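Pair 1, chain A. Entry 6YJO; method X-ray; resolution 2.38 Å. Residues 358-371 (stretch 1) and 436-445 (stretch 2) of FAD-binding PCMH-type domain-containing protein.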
# COMPACT_ATOMS: atom_id res chain seq x y z
N ASN A 358 25.29 -9.39 12.07
CA ASN A 358 24.73 -9.72 13.37
C ASN A 358 23.24 -9.42 13.46
O ASN A 358 22.53 -10.07 14.24
CB ASN A 358 25.48 -8.97 14.47
CG ASN A 358 26.98 -9.20 14.40
OD1 ASN A 358 27.76 -8.27 14.18
ND2 ASN A 358 27.40 -10.45 14.59
N GLN A 359 22.75 -8.46 12.67
CA GLN A 359 21.31 -8.19 12.63
C GLN A 359 20.57 -9.32 11.93
O GLN A 359 19.51 -9.75 12.38
CB GLN A 359 21.06 -6.85 11.93
CG GLN A 359 21.18 -5.67 12.87
CD GLN A 359 21.62 -4.40 12.16
OE1 GLN A 359 21.52 -4.29 10.94
NE2 GLN A 359 22.14 -3.44 12.92
N VAL A 360 21.13 -9.83 10.82
CA VAL A 360 20.51 -10.96 10.13
C VAL A 360 20.54 -12.20 11.01
O VAL A 360 19.65 -13.05 10.92
CB VAL A 360 21.20 -11.21 8.77
CG1 VAL A 360 20.47 -12.31 8.00
CG2 VAL A 360 21.24 -9.93 7.95
N LYS A 361 21.56 -12.33 11.87
CA LYS A 361 21.64 -13.49 12.75
C LYS A 361 20.59 -13.42 13.86
O LYS A 361 20.03 -14.44 14.25
CB LYS A 361 23.05 -13.61 13.34
CG LYS A 361 24.10 -14.07 12.32
CD LYS A 361 25.53 -13.79 12.78
CE LYS A 361 26.00 -14.75 13.87
NZ LYS A 361 27.44 -14.54 14.21
N SER A 362 20.30 -12.21 14.36
CA SER A 362 19.28 -12.06 15.39
C SER A 362 17.89 -12.37 14.84
O SER A 362 17.07 -12.99 15.52
CB SER A 362 19.32 -10.64 15.97
OG SER A 362 18.26 -10.44 16.89
N PHE A 363 17.62 -11.95 13.60
CA PHE A 363 16.33 -12.25 12.99
C PHE A 363 16.16 -13.75 12.79
O PHE A 363 15.10 -14.31 13.11
CB PHE A 363 16.21 -11.52 11.65
CG PHE A 363 15.05 -11.98 10.80
CD1 PHE A 363 13.75 -11.87 11.26
CD2 PHE A 363 15.27 -12.52 9.55
CE1 PHE A 363 12.68 -12.29 10.48
CE2 PHE A 363 14.21 -12.95 8.76
CZ PHE A 363 12.91 -12.83 9.23
N ALA A 364 17.20 -14.43 12.31
CA ALA A 364 17.10 -15.85 11.99
C ALA A 364 17.09 -16.71 13.24
O ALA A 364 16.53 -17.81 13.23
CB ALA A 364 18.25 -16.26 11.06
N ARG A 365 17.71 -16.24 14.33
CA ARG A 365 17.64 -16.96 15.60
C ARG A 365 16.23 -16.88 16.19
O ARG A 365 15.71 -17.87 16.70
CB ARG A 365 18.66 -16.37 16.59
CG ARG A 365 18.77 -17.10 17.93
CD ARG A 365 20.03 -16.64 18.67
NE ARG A 365 20.34 -17.45 19.84
CZ ARG A 365 21.51 -17.43 20.47
NH1 ARG A 365 22.49 -16.63 20.05
NH2 ARG A 365 21.71 -18.21 21.53
N THR A 366 15.62 -15.70 16.11
CA THR A 366 14.28 -15.49 16.66
C THR A 366 13.22 -16.19 15.82
O THR A 366 12.22 -16.67 16.36
CB THR A 366 14.01 -13.99 16.75
OG1 THR A 366 15.24 -13.31 17.05
CG2 THR A 366 13.00 -13.68 17.84
N LEU A 367 13.42 -16.27 14.50
CA LEU A 367 12.44 -16.90 13.61
C LEU A 367 12.52 -18.42 13.69
O LEU A 367 11.50 -19.08 13.87
CB LEU A 367 12.68 -16.42 12.18
CG LEU A 367 11.54 -16.67 11.19
CD1 LEU A 367 10.38 -15.73 11.47
CD2 LEU A 367 12.05 -16.53 9.76
N PHE A 368 13.72 -18.98 13.54
CA PHE A 368 13.86 -20.43 13.63
C PHE A 368 13.63 -20.92 15.04
O PHE A 368 13.24 -22.08 15.24
CB PHE A 368 15.23 -20.86 13.10
CG PHE A 368 15.27 -21.02 11.61
CD1 PHE A 368 15.00 -22.24 11.03
CD2 PHE A 368 15.55 -19.94 10.79
CE1 PHE A 368 15.03 -22.39 9.65
CE2 PHE A 368 15.58 -20.08 9.42
CZ PHE A 368 15.31 -21.31 8.85
N ASP A 369 13.85 -20.06 16.04
CA ASP A 369 13.38 -20.35 17.39
C ASP A 369 11.88 -20.65 17.37
O ASP A 369 11.43 -21.66 17.93
CB ASP A 369 13.68 -19.17 18.31
CG ASP A 369 13.94 -19.60 19.74
OD1 ASP A 369 15.08 -19.99 20.04
OD2 ASP A 369 12.99 -19.54 20.55
N ASN A 370 11.11 -19.79 16.72
CA ASN A 370 9.68 -20.00 16.58
C ASN A 370 9.37 -21.18 15.67
O ASN A 370 8.51 -22.02 15.99
CB ASN A 370 9.02 -18.72 16.04
CG ASN A 370 7.52 -18.84 15.94
OD1 ASN A 370 6.99 -19.41 14.98
ND2 ASN A 370 6.82 -18.28 16.92
N MET A 371 10.07 -21.28 14.54
CA MET A 371 9.76 -22.33 13.56
C MET A 371 9.94 -23.72 14.16
O MET A 371 9.15 -24.63 13.86
CB MET A 371 10.64 -22.17 12.32
CG MET A 371 10.10 -21.19 11.28
SD MET A 371 11.17 -21.07 9.83
CE MET A 371 12.45 -20.00 10.45
N THR A 436 2.20 -10.22 19.71
CA THR A 436 3.52 -10.44 20.29
C THR A 436 4.49 -11.04 19.28
O THR A 436 5.66 -10.63 19.20
CB THR A 436 3.43 -11.35 21.51
OG1 THR A 436 2.53 -10.78 22.47
CG2 THR A 436 4.80 -11.53 22.14
N VAL A 437 4.04 -12.02 18.50
CA VAL A 437 4.96 -12.78 17.66
C VAL A 437 5.48 -11.92 16.51
O VAL A 437 6.67 -11.95 16.19
CB VAL A 437 4.28 -14.07 17.15
CG1 VAL A 437 3.13 -13.74 16.19
CG2 VAL A 437 5.30 -14.99 16.51
N LEU A 438 4.61 -11.12 15.89
CA LEU A 438 5.06 -10.25 14.81
C LEU A 438 5.98 -9.15 15.33
O LEU A 438 6.96 -8.79 14.67
CB LEU A 438 3.87 -9.65 14.06
CG LEU A 438 3.04 -10.57 13.15
CD1 LEU A 438 2.23 -9.74 12.16
CD2 LEU A 438 3.90 -11.59 12.42
N LYS A 439 5.67 -8.60 16.51
CA LYS A 439 6.54 -7.58 17.09
C LYS A 439 7.89 -8.18 17.48
O LYS A 439 8.94 -7.54 17.29
CB LYS A 439 5.87 -6.94 18.30
CG LYS A 439 6.66 -5.78 18.92
CD LYS A 439 5.83 -5.05 19.97
CE LYS A 439 6.63 -3.98 20.70
NZ LYS A 439 7.03 -4.42 22.07
N ARG A 440 7.89 -9.39 18.03
CA ARG A 440 9.15 -10.06 18.36
C ARG A 440 10.00 -10.26 17.11
O ARG A 440 11.23 -10.11 17.17
CB ARG A 440 8.86 -11.39 19.05
CG ARG A 440 10.06 -12.32 19.16
CD ARG A 440 9.79 -13.47 20.12
NE ARG A 440 8.45 -14.05 19.94
CZ ARG A 440 7.54 -14.18 20.91
NH1 ARG A 440 7.80 -13.81 22.15
NH2 ARG A 440 6.36 -14.71 20.61
N PHE A 441 9.38 -10.59 15.98
CA PHE A 441 10.12 -10.69 14.73
C PHE A 441 10.65 -9.33 14.31
O PHE A 441 11.84 -9.18 14.01
CB PHE A 441 9.24 -11.28 13.63
CG PHE A 441 8.85 -12.72 13.84
CD1 PHE A 441 9.56 -13.53 14.71
CD2 PHE A 441 7.78 -13.26 13.14
CE1 PHE A 441 9.20 -14.86 14.88
CE2 PHE A 441 7.42 -14.57 13.32
CZ PHE A 441 8.13 -15.38 14.19
N ARG A 442 9.78 -8.32 14.28
CA ARG A 442 10.18 -6.99 13.83
C ARG A 442 11.30 -6.43 14.69
O ARG A 442 12.28 -5.87 14.17
CB ARG A 442 8.96 -6.06 13.82
CG ARG A 442 9.28 -4.57 13.89
CD ARG A 442 8.07 -3.72 13.54
NE ARG A 442 7.71 -2.79 14.61
CZ ARG A 442 6.75 -2.99 15.50
NH1 ARG A 442 6.01 -4.10 15.48
NH2 ARG A 442 6.51 -2.07 16.43
N ASP A 443 11.20 -6.57 16.01
CA ASP A 443 12.22 -6.02 16.89
C ASP A 443 13.56 -6.73 16.71
O ASP A 443 14.62 -6.09 16.78
CB ASP A 443 11.77 -6.11 18.35
CG ASP A 443 10.56 -5.25 18.64
OD1 ASP A 443 10.35 -4.26 17.90
OD2 ASP A 443 9.83 -5.55 19.60
N SER A 444 13.54 -8.04 16.50
CA SER A 444 14.78 -8.79 16.29
C SER A 444 15.62 -8.19 15.17
O SER A 444 16.84 -8.35 15.15
CB SER A 444 14.45 -10.25 15.97
OG SER A 444 13.95 -10.38 14.65
N VAL A 445 14.98 -7.48 14.23
CA VAL A 445 15.69 -6.85 13.13
C VAL A 445 16.29 -5.52 13.55
O VAL A 445 17.43 -5.21 13.23
CB VAL A 445 14.74 -6.69 11.92
CG1 VAL A 445 15.35 -5.75 10.90
CG2 VAL A 445 14.41 -8.04 11.31

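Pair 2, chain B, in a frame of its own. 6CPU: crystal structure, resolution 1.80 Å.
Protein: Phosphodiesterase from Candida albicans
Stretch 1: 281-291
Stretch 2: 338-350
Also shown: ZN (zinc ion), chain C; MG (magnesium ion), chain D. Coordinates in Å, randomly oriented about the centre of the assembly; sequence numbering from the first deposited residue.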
# COMPACT_ATOMS: atom_id res chain seq x y z
N ASP B 281 -1.45 -7.17 -3.58
CA ASP B 281 -1.29 -7.87 -4.85
C ASP B 281 0.18 -8.01 -5.26
O ASP B 281 0.63 -9.11 -5.61
CB ASP B 281 -2.05 -7.14 -5.93
CG ASP B 281 -2.05 -7.89 -7.23
OD1 ASP B 281 -2.58 -9.02 -7.26
OD2 ASP B 281 -1.54 -7.33 -8.22
N VAL B 282 0.94 -6.92 -5.20
CA VAL B 282 2.37 -6.93 -5.53
C VAL B 282 3.16 -7.81 -4.56
O VAL B 282 4.07 -8.57 -4.96
CB VAL B 282 2.96 -5.49 -5.59
CG1 VAL B 282 4.47 -5.51 -5.73
CG2 VAL B 282 2.35 -4.72 -6.75
N LEU B 283 2.82 -7.74 -3.29
CA LEU B 283 3.43 -8.60 -2.28
C LEU B 283 3.17 -10.08 -2.63
O LEU B 283 4.08 -10.92 -2.58
CB LEU B 283 2.85 -8.28 -0.90
CG LEU B 283 3.08 -9.27 0.24
CD1 LEU B 283 4.56 -9.39 0.55
CD2 LEU B 283 2.32 -8.88 1.48
N GLN B 284 1.93 -10.37 -2.98
CA GLN B 284 1.51 -11.74 -3.30
C GLN B 284 2.19 -12.27 -4.56
O GLN B 284 2.54 -13.46 -4.61
CB GLN B 284 -0.01 -11.79 -3.45
CG GLN B 284 -0.60 -13.21 -3.43
CD GLN B 284 -0.85 -13.78 -4.82
OE1 GLN B 284 -0.55 -13.16 -5.86
NE2 GLN B 284 -1.47 -14.96 -4.85
N ALA B 285 2.37 -11.41 -5.56
CA ALA B 285 3.17 -11.77 -6.75
C ALA B 285 4.59 -12.12 -6.35
O ALA B 285 5.09 -13.19 -6.72
CB ALA B 285 3.17 -10.64 -7.76
N CYS B 286 5.23 -11.24 -5.59
CA CYS B 286 6.58 -11.53 -5.06
C CYS B 286 6.59 -12.85 -4.30
O CYS B 286 7.52 -13.66 -4.45
CB CYS B 286 7.05 -10.43 -4.11
SG CYS B 286 7.81 -9.02 -4.93
N PHE B 287 5.58 -13.04 -3.47
CA PHE B 287 5.44 -14.25 -2.67
C PHE B 287 5.47 -15.50 -3.56
O PHE B 287 6.22 -16.44 -3.31
CB PHE B 287 4.16 -14.18 -1.85
CG PHE B 287 4.08 -15.19 -0.74
CD1 PHE B 287 4.92 -15.11 0.34
CD2 PHE B 287 3.13 -16.20 -0.78
CE1 PHE B 287 4.85 -16.02 1.38
CE2 PHE B 287 3.04 -17.12 0.26
CZ PHE B 287 3.90 -17.03 1.34
N HIS B 288 4.67 -15.49 -4.63
CA HIS B 288 4.67 -16.62 -5.57
C HIS B 288 6.01 -16.78 -6.31
O HIS B 288 6.51 -17.91 -6.40
CB HIS B 288 3.51 -16.52 -6.56
CG HIS B 288 2.25 -17.17 -6.08
ND1 HIS B 288 1.68 -18.25 -6.71
CD2 HIS B 288 1.46 -16.90 -5.01
CE1 HIS B 288 0.60 -18.62 -6.06
NE2 HIS B 288 0.44 -17.81 -5.03
N PHE B 289 6.59 -15.68 -6.79
CA PHE B 289 7.92 -15.74 -7.41
C PHE B 289 8.91 -16.43 -6.49
O PHE B 289 9.62 -17.35 -6.91
CB PHE B 289 8.46 -14.34 -7.77
CG PHE B 289 7.66 -13.59 -8.81
CD1 PHE B 289 6.76 -14.24 -9.65
CD2 PHE B 289 7.84 -12.22 -8.97
CE1 PHE B 289 6.05 -13.54 -10.61
CE2 PHE B 289 7.13 -11.52 -9.93
CZ PHE B 289 6.23 -12.17 -10.74
N LEU B 290 8.96 -16.00 -5.24
CA LEU B 290 9.91 -16.53 -4.27
C LEU B 290 9.69 -18.02 -3.96
O LEU B 290 10.66 -18.75 -3.73
CB LEU B 290 9.87 -15.71 -2.99
CG LEU B 290 10.44 -14.29 -3.15
CD1 LEU B 290 9.88 -13.34 -2.09
CD2 LEU B 290 11.97 -14.32 -3.09
N ILE B 291 8.44 -18.47 -3.94
CA ILE B 291 8.16 -19.89 -3.75
C ILE B 291 8.68 -20.68 -4.95
O ILE B 291 9.46 -21.62 -4.80
CB ILE B 291 6.66 -20.17 -3.53
CG1 ILE B 291 6.25 -19.68 -2.14
CG2 ILE B 291 6.37 -21.67 -3.66
CD1 ILE B 291 4.78 -19.37 -2.03
N GLN B 338 16.84 -11.92 3.04
CA GLN B 338 16.68 -11.17 1.79
C GLN B 338 15.29 -11.39 1.19
O GLN B 338 14.71 -10.47 0.59
CB GLN B 338 17.72 -11.59 0.76
CG GLN B 338 19.15 -11.25 1.15
CD GLN B 338 20.16 -12.17 0.50
OE1 GLN B 338 19.87 -12.84 -0.50
NE2 GLN B 338 21.36 -12.24 1.08
N THR B 339 14.77 -12.60 1.32
CA THR B 339 13.42 -12.92 0.88
C THR B 339 12.40 -12.10 1.69
O THR B 339 11.47 -11.53 1.12
CB THR B 339 13.13 -14.43 1.02
OG1 THR B 339 14.05 -15.17 0.20
CG2 THR B 339 11.71 -14.77 0.61
N LEU B 340 12.59 -12.04 3.00
CA LEU B 340 11.73 -11.24 3.89
C LEU B 340 11.83 -9.75 3.52
O LEU B 340 10.81 -9.06 3.44
CB LEU B 340 12.09 -11.44 5.36
CG LEU B 340 11.27 -10.63 6.38
CD1 LEU B 340 9.80 -10.95 6.28
CD2 LEU B 340 11.76 -10.87 7.81
N GLY B 341 13.05 -9.28 3.29
CA GLY B 341 13.28 -7.90 2.86
C GLY B 341 12.57 -7.53 1.57
O GLY B 341 12.04 -6.43 1.44
N LEU B 342 12.54 -8.47 0.62
CA LEU B 342 11.86 -8.25 -0.65
C LEU B 342 10.35 -8.15 -0.41
O LEU B 342 9.68 -7.26 -0.96
CB LEU B 342 12.13 -9.40 -1.62
CG LEU B 342 12.11 -9.13 -3.13
CD1 LEU B 342 11.64 -10.37 -3.88
CD2 LEU B 342 11.26 -7.94 -3.57
N LEU B 343 9.83 -9.06 0.41
CA LEU B 343 8.40 -9.07 0.72
C LEU B 343 7.98 -7.79 1.45
O LEU B 343 6.96 -7.19 1.09
CB LEU B 343 8.04 -10.28 1.56
CG LEU B 343 8.19 -11.60 0.79
CD1 LEU B 343 8.15 -12.77 1.75
CD2 LEU B 343 7.13 -11.71 -0.29
N VAL B 344 8.75 -7.39 2.45
CA VAL B 344 8.49 -6.13 3.17
C VAL B 344 8.55 -4.92 2.20
O VAL B 344 7.67 -4.07 2.23
CB VAL B 344 9.41 -5.96 4.40
CG1 VAL B 344 9.31 -4.57 4.99
CG2 VAL B 344 9.03 -6.98 5.48
N ALA B 345 9.54 -4.88 1.31
CA ALA B 345 9.59 -3.80 0.31
C ALA B 345 8.39 -3.78 -0.62
O ALA B 345 7.87 -2.72 -0.92
CB ALA B 345 10.88 -3.88 -0.51
N ALA B 346 7.93 -4.95 -1.08
CA ALA B 346 6.74 -4.99 -1.91
C ALA B 346 5.53 -4.43 -1.16
O ALA B 346 4.73 -3.67 -1.72
CB ALA B 346 6.47 -6.41 -2.39
N LEU B 347 5.40 -4.79 0.12
CA LEU B 347 4.32 -4.30 0.97
C LEU B 347 4.29 -2.76 1.05
O LEU B 347 3.21 -2.14 0.99
CB LEU B 347 4.43 -4.89 2.38
CG LEU B 347 3.39 -4.42 3.39
CD1 LEU B 347 1.97 -4.69 2.91
CD2 LEU B 347 3.64 -5.08 4.73
N GLY B 348 5.46 -2.14 1.16
CA GLY B 348 5.58 -0.69 1.34
C GLY B 348 5.86 0.11 0.09
O GLY B 348 6.02 1.34 0.15
N HIS B 349 5.90 -0.55 -1.07
CA HIS B 349 6.51 0.09 -2.25
C HIS B 349 5.73 1.29 -2.82
O HIS B 349 6.32 2.09 -3.55
CB HIS B 349 6.78 -0.94 -3.37
CG HIS B 349 5.63 -1.13 -4.29
ND1 HIS B 349 4.53 -1.90 -3.97
CD2 HIS B 349 5.38 -0.63 -5.52
CE1 HIS B 349 3.66 -1.86 -4.96
NE2 HIS B 349 4.15 -1.10 -5.92
N ASP B 350 4.44 1.42 -2.50
CA ASP B 350 3.64 2.55 -2.94
C ASP B 350 3.05 3.35 -1.77
O ASP B 350 2.06 4.04 -1.96
CB ASP B 350 2.50 2.06 -3.88
CG ASP B 350 2.93 1.95 -5.36
OD1 ASP B 350 3.83 2.71 -5.76
OD2 ASP B 350 2.34 1.15 -6.12
ZN ZN C . 3.04 -0.19 -7.54
MG MG D . 4.95 2.99 -7.58
O HOH W 1 2.08 0.77 -9.28
O HOH W 2 4.74 1.03 -8.06
O HOH W 3 6.35 3.15 -9.25
O HOH W 4 4.95 5.18 -7.35
O HOH W 5 3.39 3.41 -8.75

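Both pairs consist of two helices packed nearly antiparallel. The angle between their N-to-C directions is 160° in pair 1 and 158° in pair 2. The axes approach to 8.2 Å and 8.0 Å. Fourteen central residues superpose with an RMSD of 0.4 Å.

The tightest point falls at the same place. In pair 1 the CA atoms of Phe363(A) and Ser444(A) are 5.0 Å apart. In pair 2 the matching CA atoms of Leu283(B) and Ala346(B) are 4.9 Å apart. A small residue occupies this site on the second helix in both proteins, and its CA-to-CB bond points toward the first helix. Ala346(B) CB lies 3.7 Å from Leu283(B) CA. Ser444(A) OG lies 3.5 Å from Phe363(A) CA. The serine hydroxyl does not reach across for a partner. Ser444(A) OG donates to Phe441(A) O in its own helix, at 2.5 Å.

Ser362(A) matches Val282(B). Here pair 1 has its hydrogen bond between helices: Ser362(A) OG donates to Ser444(A) O at 3.1 Å. Pair 2 has none. Val282(B) makes an apolar contact instead, with CG1 4.0 Å from Ala346(B) CB.

Thr366(A) and Cys286(B) have nearly coincident side-chain centres. Thr366(A) OG1 donates to Ser362(A) O at a very short 2.4 Å and also sits 3.3 Å from Ser444(A) CB. Cys286(B) SG lies 3.9 Å from Ala346(B) CB. Cys286(B) SG is also 3.9 Å from Leu342(B) CD2. The residue matching that leucine, Arg440(A), is exposed but still packs its CG 3.5 Å from Thr366(A) CG2.

Phe441(A) matches Leu343(B). Both have chi1 in m, and both side chains end nearer the first helix than their CA-to-CB bonds suggest. In pair 1 the ring is on the second helix: Leu367(A) CD1 lies over one face of Phe441(A), 3.6 Å from the ring centroid, in a CH-pi contact. In pair 2 the aromatic and aliphatic roles are exchanged. Phe287(B) replaces the leucine, and Leu343(B) CD2 meets its ring edge, 4.1 Å from Phe287(B) CD1. Leu343(B) sits as a knob among Leu283(B), Cys286(B), Phe287(B) and Leu290(B).

Farther along, Asn370(A) matches Leu290(B). Asn370(A) ND2 lies 3.6 Å from Val437(A) CG2, while its polar atoms are hydrogen-bonded elsewhere in the structure. Leu290(B) CD1 packs 3.6 Å from Thr339(B) CG2 and 3.7 Å from Leu343(B) CD2.

The buried areas are similar, 497 Å² and 538 Å². Pair 1 mixes polar and apolar contacts, whereas pair 2 relies mainly on apolar packing.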